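Response regulator (PDB 3N0R) probably controls the general stress response as a phosphorylation-switched anti-anti-sigma factor, its sigma-like domain taking up the anti-sigma factor in place of a sigma factor. Local coordinates at residues P32-R35 with R36-R39. The protein carries 1 engineered substitution. Sequence-based numbering, arbitrary orientation.
Sequences PYIR and RYAR
On helix 31-42 of the sigma-like part of PhyR, Y33 and R36 meet one turn apart: the guanidinium of R36 lies against the CD1 side of the Y33 ring. CD1 of Y33 sits 3.5 Å from CZ of R36 and 3.2 Å above the guanidinium plane, offset toward its rim. The two planes are 47° apart, too steep for a parallel stack. R36 reaches back to the ring by leaving the backbone with CG anti to N (chi1 176°) and then bending at chi3 (62°), while its NE forms a salt bridge with E126, which gives the guanidinium a second, charged partner beside the ring.

Beneath these side chains runs a regular alpha-helical ladder of i to i+4 bonds. N of R36 donates to O of P32, N of Y37 to O of Y33, N of A38 to O of I34 and N of R39 to O of R35, all at 2.9 to 3.1 Å.

CG1 of I34 touches CD2 of Y37 at 4.4 Å, on a buried flank where I34 packs against V52, Y77 and F80; the Y37 hydroxyl bonds H81. R35 and R39 leave the same flank of the helix and come nearest where CD of R35 lies 4.3 Å from NH2 of R39; their charged ends stay apart, NE of R35 5.5 Å from NH2 of R39. NE of R39 pairs with D49 of helix 45-60, while its NH2 forms a salt bridge with E253 on the receiver side and its NH1 bonds the carbonyls of L246 and P254. NH1 of R35 bonds the L247 carbonyl in the segment that follows strand 236-240, joining the sigma-like and receiver domains.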
ATOM      1  N   PRO A  32       5.606  -3.768 -10.483  1.00 14.64           N
ATOM      2  CA  PRO A  32       5.670  -4.082  -9.047  1.00 14.77           C
ATOM      3  C   PRO A  32       4.996  -3.010  -8.190  1.00 14.47           C
ATOM      4  O   PRO A  32       4.312  -3.320  -7.211  1.00 14.27           O
ATOM      5  CB  PRO A  32       7.179  -4.141  -8.765  1.00 16.60           C
ATOM      6  CG  PRO A  32       7.785  -4.526 -10.098  1.00 18.81           C
ATOM      7  CD  PRO A  32       6.935  -3.822 -11.126  1.00 16.11           C
ATOM      8  N   TYR A  33       5.166  -1.750  -8.569  1.00 13.85           N
ATOM      9  CA  TYR A  33       4.647  -0.669  -7.746  1.00 14.53           C
ATOM     10  C   TYR A  33       3.140  -0.483  -7.844  1.00 13.29           C
ATOM     11  O   TYR A  33       2.488  -0.128  -6.857  1.00 13.95           O
ATOM     12  CB  TYR A  33       5.443   0.616  -7.976  1.00 16.78           C
ATOM     13  CG  TYR A  33       6.901   0.330  -7.735  1.00 20.23           C
ATOM     14  CD1 TYR A  33       7.377   0.132  -6.449  1.00 22.08           C
ATOM     15  CD2 TYR A  33       7.783   0.168  -8.797  1.00 21.73           C
ATOM     16  CE1 TYR A  33       8.712  -0.160  -6.217  1.00 24.71           C
ATOM     17  CE2 TYR A  33       9.110  -0.129  -8.583  1.00 24.61           C
ATOM     18  CZ  TYR A  33       9.571  -0.295  -7.289  1.00 25.64           C
ATOM     19  OH  TYR A  33      10.899  -0.594  -7.068  1.00 29.59           O
ATOM     20  N   ILE A  34       2.564  -0.770  -9.008  1.00 13.39           N
ATOM     21  CA  ILE A  34       1.110  -0.764  -9.077  1.00 13.17           C
ATOM     22  C   ILE A  34       0.522  -1.948  -8.294  1.00 13.17           C
ATOM     23  O   ILE A  34      -0.552  -1.825  -7.734  1.00 13.04           O
ATOM     24  CB  ILE A  34       0.537  -0.632 -10.507  1.00 13.46           C
ATOM     25  CG1 ILE A  34      -0.946  -0.254 -10.434  1.00 13.60           C
ATOM     26  CG2 ILE A  34       0.774  -1.892 -11.331  1.00 14.57           C
ATOM     27  CD1 ILE A  34      -1.537   0.162 -11.758  1.00 14.83           C
ATOM     28  N   ARG A  35       1.252  -3.064  -8.187  1.00 13.18           N
ATOM     29  CA  ARG A  35       0.836  -4.109  -7.245  1.00 13.60           C
ATOM     30  C   ARG A  35       0.846  -3.587  -5.808  1.00 12.83           C
ATOM     31  O   ARG A  35      -0.082  -3.851  -5.059  1.00 13.30           O
ATOM     32  CB  ARG A  35       1.682  -5.383  -7.363  1.00 13.37           C
ATOM     33  CG  ARG A  35       1.547  -6.095  -8.705  1.00 14.04           C
ATOM     34  CD  ARG A  35       2.311  -7.431  -8.740  1.00 15.30           C
ATOM     35  NE  ARG A  35       2.333  -7.928 -10.115  1.00 15.98           N
ATOM     36  CZ  ARG A  35       3.367  -7.861 -10.946  1.00 16.34           C
ATOM     37  NH1 ARG A  35       4.548  -7.406 -10.543  1.00 17.07           N
ATOM     38  NH2 ARG A  35       3.220  -8.274 -12.198  1.00 18.42           N
ATOM     39  N   ARG A  36       1.873  -2.826  -5.427  1.00 12.94           N
ATOM     40  CA  ARG A  36       1.908  -2.239  -4.094  1.00 13.01           C
ATOM     41  C   ARG A  36       0.665  -1.381  -3.845  1.00 12.38           C
ATOM     42  O   ARG A  36      -0.003  -1.493  -2.807  1.00 13.15           O
ATOM     43  CB  ARG A  36       3.179  -1.413  -3.894  1.00 14.21           C
ATOM     44  CG  ARG A  36       3.229  -0.701  -2.547  1.00 16.40           C
ATOM     45  CD  ARG A  36       4.499   0.095  -2.391  1.00 20.08           C
ATOM     46  NE  ARG A  36       4.595   1.136  -3.407  1.00 22.91           N
ATOM     47  CZ  ARG A  36       5.731   1.727  -3.748  1.00 26.52           C
ATOM     48  NH1 ARG A  36       6.862   1.372  -3.153  1.00 27.63           N
ATOM     49  NH2 ARG A  36       5.733   2.659  -4.693  1.00 28.01           N
ATOM     50  N   TYR A  37       0.357  -0.519  -4.807  1.00 12.70           N
ATOM     51  CA  TYR A  37      -0.831   0.325  -4.726  1.00 12.82           C
ATOM     52  C   TYR A  37      -2.099  -0.512  -4.568  1.00 12.56           C
ATOM     53  O   TYR A  37      -2.923  -0.254  -3.686  1.00 12.84           O
ATOM     54  CB  TYR A  37      -0.917   1.185  -5.993  1.00 13.29           C
ATOM     55  CG  TYR A  37      -2.184   2.003  -6.153  1.00 13.70           C
ATOM     56  CD1 TYR A  37      -2.457   3.087  -5.324  1.00 14.13           C
ATOM     57  CD2 TYR A  37      -3.088   1.714  -7.164  1.00 15.30           C
ATOM     58  CE1 TYR A  37      -3.595   3.853  -5.499  1.00 14.13           C
ATOM     59  CE2 TYR A  37      -4.240   2.470  -7.339  1.00 15.77           C
ATOM     60  CZ  TYR A  37      -4.482   3.544  -6.506  1.00 14.58           C
ATOM     61  OH  TYR A  37      -5.602   4.318  -6.663  1.00 16.19           O
ATOM     62  N   ALA A  38      -2.273  -1.497  -5.447  1.00 13.12           N
ATOM     63  CA  ALA A  38      -3.505  -2.273  -5.485  1.00 13.14           C
ATOM     64  C   ALA A  38      -3.693  -3.085  -4.208  1.00 12.70           C
ATOM     65  O   ALA A  38      -4.813  -3.222  -3.713  1.00 13.28           O
ATOM     66  CB  ALA A  38      -3.531  -3.169  -6.716  1.00 13.99           C
ATOM     67  N   ARG A  39      -2.602  -3.641  -3.690  1.00 12.34           N
ATOM     68  CA  ARG A  39      -2.660  -4.365  -2.424  1.00 13.79           C
ATOM     69  C   ARG A  39      -3.041  -3.439  -1.275  1.00 13.15           C
ATOM     70  O   ARG A  39      -3.858  -3.797  -0.438  1.00 13.77           O
ATOM     71  CB  ARG A  39      -1.313  -5.017  -2.109  1.00 14.22           C
ATOM     72  CG  ARG A  39      -0.920  -6.134  -3.046  1.00 14.29           C
ATOM     73  CD  ARG A  39       0.402  -6.738  -2.627  1.00 15.06           C
ATOM     74  NE  ARG A  39       0.968  -7.564  -3.683  1.00 15.28           N
ATOM     75  CZ  ARG A  39       2.175  -8.109  -3.636  1.00 14.25           C
ATOM     76  NH1 ARG A  39       2.948  -7.973  -2.557  1.00 15.64           N
ATOM     77  NH2 ARG A  39       2.611  -8.788  -4.683  1.00 15.94           N
TER